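Local coordinates for adhesion G-protein coupled receptor G6 (PDB 6V55) that probably couples extracellular adhesion to G-protein signalling in myelination, through a calcium-binding, multidomain extracellular region, at residues N549-K552 against T556-S559; K585-L590 against L608-S613; Q592-D597 against L601-K606; S613-T618 against T656-L661. All coordinates share one frame; numbering follows the deposited sequence.

Interaction 1: residues N549-K552 against T556-S559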
loop_
_atom_site.group_PDB
_atom_site.type_symbol
_atom_site.label_atom_id
_atom_site.label_comp_id
_atom_site.label_asym_id
_atom_site.label_seq_id
_atom_site.Cartn_x
_atom_site.Cartn_y
_atom_site.Cartn_z
ATOM N N ASN A 549 12.526 -35.404 -15.778
ATOM C CA ASN A 549 12.360 -36.737 -16.338
ATOM C C ASN A 549 11.385 -36.778 -17.504
ATOM O O ASN A 549 11.688 -37.382 -18.539
ATOM C CB ASN A 549 11.908 -37.688 -15.252
ATOM C CG ASN A 549 13.063 -38.388 -14.636
ATOM O OD1 ASN A 549 13.883 -38.976 -15.353
ATOM N ND2 ASN A 549 13.194 -38.289 -13.316
ATOM N N ILE A 550 10.222 -36.145 -17.382
ATOM C CA ILE A 550 9.251 -36.309 -18.456
ATOM C C ILE A 550 9.456 -35.327 -19.611
ATOM O O ILE A 550 9.039 -35.631 -20.737
ATOM C CB ILE A 550 7.811 -36.271 -17.901
ATOM C CG1 ILE A 550 6.888 -37.145 -18.762
ATOM C CG2 ILE A 550 7.278 -34.862 -17.793
ATOM C CD1 ILE A 550 5.624 -37.611 -18.047
ATOM N N ALA A 551 10.154 -34.210 -19.403
ATOM C CA ALA A 551 10.164 -33.164 -20.412
ATOM C C ALA A 551 11.408 -33.246 -21.284
ATOM O O ALA A 551 12.440 -33.786 -20.890
ATOM C CB ALA A 551 10.068 -31.778 -19.774
ATOM N N LYS A 552 11.286 -32.720 -22.498
ATOM C CA LYS A 552 12.435 -32.496 -23.357
ATOM C C LYS A 552 12.992 -31.121 -23.036
ATOM O O LYS A 552 12.234 -30.166 -22.850
ATOM C CB LYS A 552 12.046 -32.603 -24.835
ATOM C CG LYS A 552 11.220 -33.859 -25.174
ATOM C CD LYS A 552 11.432 -34.335 -26.625
ATOM C CE LYS A 552 11.761 -35.846 -26.708
ATOM N NZ LYS A 552 13.124 -36.241 -26.189
ATOM N N THR A 556 15.982 -22.554 -22.367
ATOM C CA THR A 556 15.173 -21.705 -21.491
ATOM C C THR A 556 14.494 -22.521 -20.403
ATOM O O THR A 556 14.372 -22.038 -19.268
ATOM C CB THR A 556 14.135 -20.911 -22.287
ATOM O OG1 THR A 556 13.123 -21.792 -22.794
ATOM C CG2 THR A 556 14.809 -20.186 -23.449
ATOM N N LEU A 557 14.141 -23.783 -20.695
ATOM C CA LEU A 557 13.653 -24.673 -19.638
ATOM C C LEU A 557 14.763 -25.033 -18.652
ATOM O O LEU A 557 14.522 -25.089 -17.435
ATOM C CB LEU A 557 13.033 -25.942 -20.239
ATOM C CG LEU A 557 12.391 -26.926 -19.247
ATOM C CD1 LEU A 557 11.396 -26.225 -18.353
ATOM C CD2 LEU A 557 11.703 -28.047 -19.978
ATOM N N ALA A 558 15.991 -25.240 -19.145
ATOM C CA ALA A 558 17.067 -25.575 -18.227
ATOM C C ALA A 558 17.545 -24.366 -17.426
ATOM O O ALA A 558 18.096 -24.532 -16.330
ATOM C CB ALA A 558 18.228 -26.187 -18.979
ATOM N N SER A 559 17.339 -23.154 -17.938
ATOM C CA SER A 559 17.746 -21.985 -17.172
ATOM C C SER A 559 16.820 -21.766 -15.990
ATOM O O SER A 559 17.266 -21.311 -14.938
ATOM C CB SER A 559 17.814 -20.752 -18.057
ATOM O OG SER A 559 16.648 -19.964 -17.912
#
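Leu557 meets the segment Asn549-Lys552 through one branch, its CD2 methyl, which packs against one apolar group and one carbonyl oxygen. The apolar partner is the methyl of Ala551: its CB lies 4.1 Å from Leu557 CD2, and both CB atoms point across the gap. What aims the leucine is its first torsion, with CG opposite the backbone N and beside the carbonyl carbon (chi1 -176°). The second contact is van der Waals and not a hydrogen bond, Lys552 O standing 3.6 Å from that same Leu557 CD2. The lysine's own CB points away from Leu557, leaving its backbone O to make the contact.

This is a short helix-loop-helix connection in the helical part of what is probably a GAIN domain, as expected of an adhesion receptor with a GPS motif. Helix 534-550 stops, Ala551 is the first residue to leave helical backbone angles, and helix 555-568 starts only a few residues on. The backbones stay well apart, the nearest CA atoms being those of Lys552 and Leu557 at 8.7 Å.

Polar support comes from outside the pair: Gln514 OE1 hydrogen-bonds to Lys552 N. Helix 517-527 covers the apolar patch, Ala517 touching Ala551, and Met518 and Ala521 touching Leu557. At the start of the second helix Thr556 borders the sugar on Asn554, and Ser559 OG makes a weak 3.4 Å bond back to Thr556 O.

Interaction 2: residues K585-L590 against L608-S613; sequences KAVDEL and LVVGVS
Val587 divides its two methyls between Leu608 and Val610: with CG1 swung opposite its own backbone N (chi1 167°), CG2 is left beside that N, and each branch finds a different partner. Leu608 answers with CG likewise opposite its N (chi1 179°), which carries the isobutyl end from the strand toward the helix. The arrangement is helix-on-sheet packing, joining helix 573-593 of the helical part of the presumed GAIN domain to strand 608-614 of its beta part.

Leu608 and Val610 are two apart along an extended chain, and their side chains therefore leave the same face of the sheet; Val587 sits over both. Its CG2 lies 4.4 Å from Leu608 CD2. The other methyl, Val587 CG1, comes within 4.3 Å of Val610 CG1. These are light methyl-to-methyl touches without any hydrogen bond between the segments, and the nearest CA atoms, of Val587 and Val610, stand 8.7 Å apart.

All three residues are buried, so the contact is one piece of a wider apolar layer. Met675 of the adjoining strand 671-677 and Ile565 of helix 555-568 also reach Val587, while Phe677 touches Leu608. Strand 608-614 is held on its two flanks by backbone hydrogen bonds, for instance from Val610 to Ile603 and from Val609 to Phe676. One turn further along the helix, Leu590 only draws near: its CB does not aim at the strand, yet the end of the side chain comes nearer, to 5.0 Å between Leu590 CD2 and Val610 CG2.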
loop_
_atom_site.group_PDB
_atom_site.type_symbol
_atom_site.label_atom_id
_atom_site.label_comp_id
_atom_site.label_asym_id
_atom_site.label_seq_id
_atom_site.Cartn_x
_atom_site.Cartn_y
_atom_site.Cartn_z
ATOM N N LYS A 585 20.808 -35.424 -8.549
ATOM C CA LYS A 585 20.489 -36.351 -9.626
ATOM C C LYS A 585 19.647 -35.683 -10.710
ATOM O O LYS A 585 19.815 -36.011 -11.890
ATOM C CB LYS A 585 19.809 -37.606 -9.055
ATOM C CG LYS A 585 20.756 -38.603 -8.389
ATOM C CD LYS A 585 20.001 -39.637 -7.575
ATOM C CE LYS A 585 20.788 -40.939 -7.432
ATOM N NZ LYS A 585 19.960 -42.051 -6.863
ATOM N N ALA A 586 18.813 -34.688 -10.352
ATOM C CA ALA A 586 18.017 -33.971 -11.358
ATOM C C ALA A 586 18.844 -33.010 -12.202
ATOM O O ALA A 586 18.554 -32.842 -13.395
ATOM C CB ALA A 586 16.892 -33.177 -10.703
ATOM N N VAL A 587 19.832 -32.340 -11.599
ATOM C CA VAL A 587 20.777 -31.521 -12.359
ATOM C C VAL A 587 21.611 -32.392 -13.301
ATOM O O VAL A 587 21.878 -32.004 -14.449
ATOM C CB VAL A 587 21.645 -30.710 -11.379
ATOM C CG1 VAL A 587 22.835 -30.075 -12.036
ATOM C CG2 VAL A 587 20.835 -29.629 -10.823
ATOM N N ASP A 588 21.971 -33.605 -12.855
ATOM C CA ASP A 588 22.808 -34.510 -13.645
ATOM C C ASP A 588 22.089 -34.989 -14.898
ATOM O O ASP A 588 22.681 -35.045 -15.984
ATOM C CB ASP A 588 23.224 -35.728 -12.808
ATOM C CG ASP A 588 24.299 -35.414 -11.755
ATOM O OD1 ASP A 588 24.575 -36.333 -10.940
ATOM O OD2 ASP A 588 24.832 -34.267 -11.718
ATOM N N GLU A 589 20.803 -35.281 -14.776
ATOM C CA GLU A 589 20.048 -35.760 -15.921
ATOM C C GLU A 589 19.592 -34.638 -16.825
ATOM O O GLU A 589 19.370 -34.897 -18.012
ATOM C CB GLU A 589 18.833 -36.557 -15.466
ATOM C CG GLU A 589 18.464 -37.659 -16.434
ATOM C CD GLU A 589 16.992 -37.869 -16.463
ATOM O OE1 GLU A 589 16.327 -37.324 -15.549
ATOM O OE2 GLU A 589 16.514 -38.584 -17.376
ATOM N N LEU A 590 19.425 -33.421 -16.279
ATOM C CA LEU A 590 19.149 -32.233 -17.092
ATOM C C LEU A 590 20.268 -31.985 -18.087
ATOM O O LEU A 590 20.011 -31.723 -19.267
ATOM C CB LEU A 590 18.963 -31.016 -16.183
ATOM C CG LEU A 590 18.863 -29.614 -16.762
ATOM C CD1 LEU A 590 17.416 -29.313 -16.947
ATOM C CD2 LEU A 590 19.432 -28.577 -15.811
ATOM N N LEU A 608 25.504 -21.735 -9.282
ATOM C CA LEU A 608 25.553 -22.933 -10.114
ATOM C C LEU A 608 25.667 -22.537 -11.576
ATOM O O LEU A 608 24.789 -21.845 -12.101
ATOM C CB LEU A 608 24.303 -23.790 -9.932
ATOM C CG LEU A 608 24.283 -25.056 -10.792
ATOM C CD1 LEU A 608 25.354 -26.024 -10.363
ATOM C CD2 LEU A 608 22.931 -25.728 -10.791
ATOM N N VAL A 609 26.721 -22.999 -12.240
ATOM C CA VAL A 609 26.827 -22.870 -13.687
ATOM C C VAL A 609 27.040 -24.260 -14.270
ATOM O O VAL A 609 27.819 -25.052 -13.721
ATOM C CB VAL A 609 27.935 -21.878 -14.093
ATOM C CG1 VAL A 609 29.269 -22.158 -13.401
ATOM C CG2 VAL A 609 28.083 -21.818 -15.572
ATOM N N VAL A 610 26.248 -24.611 -15.292
ATOM C CA VAL A 610 26.411 -25.897 -15.965
ATOM C C VAL A 610 26.631 -25.616 -17.441
ATOM O O VAL A 610 26.160 -24.611 -17.987
ATOM C CB VAL A 610 25.236 -26.901 -15.755
ATOM C CG1 VAL A 610 24.937 -27.118 -14.259
ATOM C CG2 VAL A 610 23.966 -26.529 -16.520
ATOM N N GLY A 611 27.404 -26.479 -18.074
ATOM C CA GLY A 611 27.774 -26.261 -19.461
ATOM C C GLY A 611 27.883 -27.573 -20.193
ATOM O O GLY A 611 28.244 -28.602 -19.615
ATOM N N VAL A 612 27.533 -27.540 -21.467
ATOM C CA VAL A 612 27.735 -28.661 -22.365
ATOM C C VAL A 612 28.513 -28.115 -23.542
ATOM O O VAL A 612 28.381 -26.936 -23.887
ATOM C CB VAL A 612 26.413 -29.293 -22.828
ATOM C CG1 VAL A 612 25.879 -30.196 -21.759
ATOM C CG2 VAL A 612 25.394 -28.212 -23.110
ATOM N N SER A 613 29.369 -28.959 -24.121
ATOM C CA SER A 613 30.052 -28.657 -25.372
ATOM C C SER A 613 30.228 -29.951 -26.147
ATOM O O SER A 613 30.331 -31.032 -25.557
ATOM C CB SER A 613 31.416 -28.002 -25.156
ATOM O OG SER A 613 32.377 -28.954 -24.742
#

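Interaction 3: residues Q592-D597 against L601-K606; sequences QKIEFD and LTISSK
Lys593 NZ, one residue before the Ile594 that packs on Leu601 and Ile603, is gripped from several quarters: it hydrogen-bonds to Val548 O, makes a weaker bond to Ala551 O and forms a long, weak ion pair with Glu589. This ties the end of helix 573-593 to the end of helix 534-550, just where the chain leaves the helix for the sheet.

Beyond this lysine the contact is apolar. Ile594 CD1 occupies the middle, 3.7 Å from Leu601 CD2 and equally 3.7 Å from Ile603 CD1. The two isoleucines reach for each other tip to tip, whereas Ile594 and Leu601 cross at a slant. Ile594 can extend this far because its CG1 arm runs opposite the backbone N (chi1 179°).

Phe596 packs differently. Its side chain and that of Leu601 slide past each other in opposite senses, with Phe596 CB 3.7 Å from Leu601 CD2. At the root of the ring, Phe596 CG lies 3.9 Å from Leu601 CB, which approaches obliquely. A first torsion that places CG between the backbone N and the carbonyl carbon (chi1 69°) brings the ring root beside Leu601. Leu601 thus presents a methyl to both residues of the incoming chain.

The whole forms a helix-to-strand connection folded back on the first strand of an antiparallel hairpin. Strand 600-603 is at the sheet's edge, paired with strand 608-614, whose Val612 touches Ile594, Phe596 and Leu601, while helix 555-568 lies against Ile594 through Ala558 and Leu601 through Ala555.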
loop_
_atom_site.group_PDB
_atom_site.type_symbol
_atom_site.label_atom_id
_atom_site.label_comp_id
_atom_site.label_asym_id
_atom_site.label_seq_id
_atom_site.Cartn_x
_atom_site.Cartn_y
_atom_site.Cartn_z
ATOM N N GLN A 592 22.358 -34.290 -19.229
ATOM C CA GLN A 592 22.364 -35.353 -20.232
ATOM C C GLN A 592 21.340 -35.099 -21.334
ATOM O O GLN A 592 21.596 -35.418 -22.498
ATOM C CB GLN A 592 22.079 -36.700 -19.570
ATOM C CG GLN A 592 23.106 -37.117 -18.534
ATOM C CD GLN A 592 24.448 -37.445 -19.151
ATOM O OE1 GLN A 592 24.518 -37.946 -20.284
ATOM N NE2 GLN A 592 25.527 -37.157 -18.419
ATOM N N LYS A 593 20.219 -34.468 -21.001
ATOM C CA LYS A 593 19.071 -34.391 -21.888
ATOM C C LYS A 593 18.968 -33.081 -22.629
ATOM O O LYS A 593 18.019 -32.911 -23.406
ATOM C CB LYS A 593 17.772 -34.570 -21.100
ATOM C CG LYS A 593 17.565 -35.942 -20.542
ATOM C CD LYS A 593 16.199 -36.450 -20.853
ATOM C CE LYS A 593 15.156 -35.531 -20.326
ATOM N NZ LYS A 593 14.146 -36.333 -19.609
ATOM N N ILE A 594 19.851 -32.129 -22.361
ATOM C CA ILE A 594 19.650 -30.784 -22.884
ATOM C C ILE A 594 19.964 -30.776 -24.377
ATOM O O ILE A 594 20.922 -31.418 -24.831
ATOM C CB ILE A 594 20.472 -29.750 -22.091
ATOM C CG1 ILE A 594 20.272 -28.372 -22.651
ATOM C CG2 ILE A 594 21.963 -30.016 -22.090
ATOM C CD1 ILE A 594 20.481 -27.402 -21.651
ATOM N N GLU A 595 19.063 -30.183 -25.161
ATOM C CA GLU A 595 19.265 -29.993 -26.587
ATOM C C GLU A 595 19.811 -28.589 -26.812
ATOM O O GLU A 595 19.260 -27.620 -26.283
ATOM C CB GLU A 595 17.953 -30.206 -27.346
ATOM C CG GLU A 595 17.417 -31.644 -27.315
ATOM C CD GLU A 595 15.903 -31.714 -27.083
ATOM O OE1 GLU A 595 15.464 -32.516 -26.220
ATOM O OE2 GLU A 595 15.153 -30.958 -27.750
ATOM N N PHE A 596 20.901 -28.478 -27.570
ATOM C CA PHE A 596 21.481 -27.173 -27.877
ATOM C C PHE A 596 22.000 -27.174 -29.311
ATOM O O PHE A 596 22.143 -28.231 -29.934
ATOM C CB PHE A 596 22.579 -26.785 -26.870
ATOM C CG PHE A 596 23.831 -27.618 -26.946
ATOM C CD1 PHE A 596 23.887 -28.895 -26.365
ATOM C CD2 PHE A 596 24.982 -27.097 -27.535
ATOM C CE1 PHE A 596 25.050 -29.658 -26.417
ATOM C CE2 PHE A 596 26.164 -27.849 -27.591
ATOM C CZ PHE A 596 26.198 -29.129 -27.027
ATOM N N ASP A 597 22.271 -25.975 -29.842
ATOM C CA ASP A 597 22.534 -25.816 -31.275
ATOM C C ASP A 597 23.957 -25.440 -31.625
ATOM O O ASP A 597 24.500 -25.965 -32.606
ATOM C CB ASP A 597 21.587 -24.787 -31.891
ATOM C CG ASP A 597 20.230 -25.387 -32.183
ATOM O OD1 ASP A 597 20.126 -26.193 -33.139
ATOM O OD2 ASP A 597 19.276 -25.091 -31.432
ATOM N N LEU A 601 26.957 -24.654 -24.940
ATOM C CA LEU A 601 25.875 -23.935 -24.270
ATOM C C LEU A 601 26.175 -23.864 -22.781
ATOM O O LEU A 601 26.467 -24.883 -22.160
ATOM C CB LEU A 601 24.519 -24.614 -24.496
ATOM C CG LEU A 601 23.360 -24.024 -23.673
ATOM C CD1 LEU A 601 23.107 -22.559 -24.024
ATOM C CD2 LEU A 601 22.071 -24.792 -23.793
ATOM N N THR A 602 26.085 -22.680 -22.203
ATOM C CA THR A 602 26.342 -22.482 -20.786
ATOM C C THR A 602 25.091 -21.926 -20.113
ATOM O O THR A 602 24.445 -21.018 -20.647
ATOM C CB THR A 602 27.518 -21.537 -20.614
ATOM O OG1 THR A 602 28.588 -21.938 -21.488
ATOM C CG2 THR A 602 28.012 -21.571 -19.238
ATOM N N ILE A 603 24.717 -22.489 -18.962
ATOM C CA ILE A 603 23.569 -22.008 -18.194
ATOM C C ILE A 603 24.051 -21.570 -16.821
ATOM O O ILE A 603 24.504 -22.398 -16.026
ATOM C CB ILE A 603 22.467 -23.061 -18.059
ATOM C CG1 ILE A 603 21.873 -23.388 -19.417
ATOM C CG2 ILE A 603 21.385 -22.506 -17.211
ATOM C CD1 ILE A 603 22.200 -24.727 -19.804
ATOM N N SER A 604 23.945 -20.283 -16.537
ATOM C CA SER A 604 24.502 -19.728 -15.318
ATOM C C SER A 604 23.419 -19.362 -14.315
ATOM O O SER A 604 22.249 -19.149 -14.658
ATOM C CB SER A 604 25.343 -18.483 -15.617
ATOM O OG SER A 604 26.202 -18.175 -14.531
ATOM N N SER A 605 23.845 -19.274 -13.061
ATOM C CA SER A 605 23.034 -18.768 -11.966
ATOM C C SER A 605 23.997 -18.233 -10.915
ATOM O O SER A 605 25.211 -18.199 -11.144
ATOM C CB SER A 605 22.140 -19.864 -11.402
ATOM O OG SER A 605 22.965 -20.888 -10.880
ATOM N N LYS A 606 23.460 -17.849 -9.749
ATOM C CA LYS A 606 24.296 -17.261 -8.705
ATOM C C LYS A 606 25.245 -18.291 -8.088
ATOM O O LYS A 606 26.445 -18.021 -7.979
ATOM C CB LYS A 606 23.418 -16.593 -7.643
ATOM C CG LYS A 606 24.185 -15.683 -6.655
ATOM C CD LYS A 606 23.572 -15.763 -5.230
ATOM C CE LYS A 606 24.563 -15.388 -4.110
ATOM N NZ LYS A 606 25.236 -16.575 -3.482
#

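Interaction 4: residues S613-T618 against T656-L661; sequences SALDTT and TLLQNL. With NAG (2-acetamido-2-deoxy-beta-D-glucopyranose), chain D.
Leu658 CD1 fits between two side chains of the facing segment, 3.9 Å from Thr617 CG2 and 4.1 Å from Leu615 CD2. The leucines slide past each other in opposite directions, while Thr617 and Leu658 cross at about a right angle. Leu658 sends CG to the side opposite its carbonyl carbon (chi1 -39°), and a single methyl thereby does all the touching.

Leu658 also opens a type I beta turn that ends at Leu661 and carries the glycan of an Asn-X-Ser sequon: Asn660 ND2 is bonded covalently to NAG C1. Beside it Gln659 NE2 donates to Asn660 OD1 at 3.2 Å, with a bent N-H...O angle of 146° and the donor lifted 36° above the carbonyl plane. Gln659 NE2 comes as near as 3.4 Å to NAG O5, and a further hydrogen bond to Gln711 OE1 steadies the same amide. Trimmed to an alanine, Gln659 would probably leave Asn660 OD1 without this donor and the glycosylated amide freer to turn.

Farther out, Thr656 OG1 hydrogen-bonds to Asp712 OD1, Leu615 packs on Phe620 and Val702, and Val669 touches Thr617. The contact joins two loops: the chain leaving strand 608-614, still paired through Leu615 to Ser670 just ahead of strand 671-677, and the link between strand 649-653 and helix 663-666.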
loop_
_atom_site.group_PDB
_atom_site.type_symbol
_atom_site.label_atom_id
_atom_site.label_comp_id
_atom_site.label_asym_id
_atom_site.label_seq_id
_atom_site.Cartn_x
_atom_site.Cartn_y
_atom_site.Cartn_z
ATOM N N SER A 613 29.369 -28.959 -24.121
ATOM C CA SER A 613 30.052 -28.657 -25.372
ATOM C C SER A 613 30.228 -29.951 -26.147
ATOM O O SER A 613 30.331 -31.032 -25.557
ATOM C CB SER A 613 31.416 -28.002 -25.156
ATOM O OG SER A 613 32.377 -28.954 -24.742
ATOM N N ALA A 614 30.291 -29.827 -27.471
ATOM C CA ALA A 614 30.316 -30.996 -28.337
ATOM C C ALA A 614 31.722 -31.594 -28.417
ATOM O O ALA A 614 32.720 -30.866 -28.474
ATOM C CB ALA A 614 29.809 -30.613 -29.727
ATOM N N LEU A 615 31.794 -32.929 -28.415
ATOM C CA LEU A 615 33.053 -33.673 -28.470
ATOM C C LEU A 615 33.085 -34.475 -29.764
ATOM O O LEU A 615 32.228 -35.340 -29.985
ATOM C CB LEU A 615 33.222 -34.616 -27.266
ATOM C CG LEU A 615 34.568 -35.272 -26.842
ATOM C CD1 LEU A 615 34.485 -35.885 -25.460
ATOM C CD2 LEU A 615 35.092 -36.405 -27.729
ATOM N N ASP A 616 34.132 -34.259 -30.557
ATOM C CA ASP A 616 34.412 -35.092 -31.718
ATOM C C ASP A 616 35.315 -36.253 -31.306
ATOM O O ASP A 616 36.474 -36.044 -30.932
ATOM C CB ASP A 616 35.069 -34.269 -32.819
ATOM C CG ASP A 616 34.982 -34.942 -34.166
ATOM O OD1 ASP A 616 34.266 -35.964 -34.278
ATOM O OD2 ASP A 616 35.614 -34.440 -35.118
ATOM N N THR A 617 34.792 -37.478 -31.387
ATOM C CA THR A 617 35.574 -38.636 -30.966
ATOM C C THR A 617 36.681 -39.012 -31.952
ATOM O O THR A 617 37.575 -39.770 -31.578
ATOM C CB THR A 617 34.656 -39.848 -30.717
ATOM O OG1 THR A 617 33.643 -39.934 -31.729
ATOM C CG2 THR A 617 33.978 -39.731 -29.357
ATOM N N THR A 618 36.667 -38.487 -33.180
ATOM C CA THR A 618 37.716 -38.817 -34.144
ATOM C C THR A 618 38.965 -37.980 -33.895
ATOM O O THR A 618 40.056 -38.518 -33.660
ATOM C CB THR A 618 37.216 -38.603 -35.571
ATOM O OG1 THR A 618 37.372 -37.222 -35.919
ATOM C CG2 THR A 618 35.738 -39.000 -35.692
ATOM N N THR A 656 44.395 -39.603 -23.957
ATOM C CA THR A 656 44.082 -41.032 -23.918
ATOM C C THR A 656 42.810 -41.340 -23.137
ATOM O O THR A 656 42.727 -42.411 -22.521
ATOM C CB THR A 656 45.261 -41.783 -23.310
ATOM O OG1 THR A 656 45.524 -41.260 -21.998
ATOM C CG2 THR A 656 46.494 -41.617 -24.166
ATOM N N LEU A 657 41.824 -40.427 -23.121
ATOM C CA LEU A 657 40.629 -40.617 -22.298
ATOM C C LEU A 657 39.723 -41.695 -22.880
ATOM O O LEU A 657 39.174 -42.517 -22.135
ATOM C CB LEU A 657 39.862 -39.293 -22.152
ATOM C CG LEU A 657 38.483 -39.345 -21.471
ATOM C CD1 LEU A 657 38.615 -39.433 -19.963
ATOM C CD2 LEU A 657 37.618 -38.182 -21.849
ATOM N N LEU A 658 39.604 -41.743 -24.206
ATOM C CA LEU A 658 38.740 -42.705 -24.870
ATOM C C LEU A 658 39.496 -43.921 -25.389
ATOM O O LEU A 658 38.972 -44.646 -26.241
ATOM C CB LEU A 658 38.002 -42.025 -26.015
ATOM C CG LEU A 658 37.530 -40.600 -25.727
ATOM C CD1 LEU A 658 37.133 -39.898 -27.028
ATOM C CD2 LEU A 658 36.380 -40.617 -24.731
ATOM N N GLN A 659 40.710 -44.160 -24.891
ATOM C CA GLN A 659 41.605 -45.157 -25.479
ATOM C C GLN A 659 41.158 -46.586 -25.166
ATOM O O GLN A 659 41.133 -47.446 -26.057
ATOM C CB GLN A 659 43.034 -44.900 -24.987
ATOM C CG GLN A 659 43.964 -46.110 -24.910
ATOM C CD GLN A 659 45.277 -45.793 -24.193
ATOM O OE1 GLN A 659 46.055 -44.957 -24.654
ATOM N NE2 GLN A 659 45.535 -46.473 -23.073
ATOM N N ASN A 660 40.769 -46.855 -23.915
ATOM C CA ASN A 660 40.339 -48.191 -23.517
ATOM C C ASN A 660 38.830 -48.367 -23.595
ATOM O O ASN A 660 38.269 -49.183 -22.846
ATOM C CB ASN A 660 40.836 -48.522 -22.107
ATOM C CG ASN A 660 42.347 -48.499 -21.996
ATOM O OD1 ASN A 660 42.927 -47.485 -21.624
ATOM N ND2 ASN A 660 42.991 -49.615 -22.312
ATOM N N LEU A 661 38.157 -47.628 -24.470
ATOM C CA LEU A 661 36.712 -47.724 -24.619
ATOM C C LEU A 661 36.377 -48.617 -25.799
ATOM O O LEU A 661 37.055 -48.571 -26.829
ATOM C CB LEU A 661 36.078 -46.348 -24.835
ATOM C CG LEU A 661 35.821 -45.464 -23.614
ATOM C CD1 LEU A 661 34.922 -44.312 -24.001
ATOM C CD2 LEU A 661 35.198 -46.252 -22.488
HETATM C C1 NAG D . 44.431 -49.668 -22.209
HETATM C C2 NAG D . 44.906 -50.770 -21.242
HETATM C C3 NAG D . 46.449 -50.835 -21.204
HETATM C C4 NAG D . 47.042 -50.941 -22.605
HETATM C C5 NAG D . 46.548 -49.791 -23.476
HETATM C C6 NAG D . 47.062 -49.860 -24.901
HETATM C C7 NAG D . 43.208 -51.083 -19.481
HETATM C C8 NAG D . 42.819 -50.769 -18.068
HETATM N N2 NAG D . 44.368 -50.559 -19.905
HETATM O O3 NAG D . 46.862 -51.967 -20.445
HETATM O O4 NAG D . 48.466 -50.936 -22.556
HETATM O O5 NAG D . 45.110 -49.825 -23.526
HETATM O O6 NAG D . 46.085 -50.283 -25.844
HETATM O O7 NAG D . 42.494 -51.761 -20.214
#

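Overall arrangement
From the N terminus, interaction 1 comes first, closing the tight connection between helices 534-550 and 555-568. The chain then runs through helix 573-593, where interaction 2 opens. Before it closes on strand 608-614, interaction 3 has both opened and closed within the same loop, laying the chain that leaves that helix onto strand 600-603. These two strands pair through backbone hydrogen bonds, so the helix and the chain leaving it both pack on one sheet. Interactions 1 and 3 also meet where Ser559 packs on Ile603. Interaction 4 follows in series, sharing Ser613 with interaction 2, and closes a longer loop toward the glycosylated turn; none of the four cross.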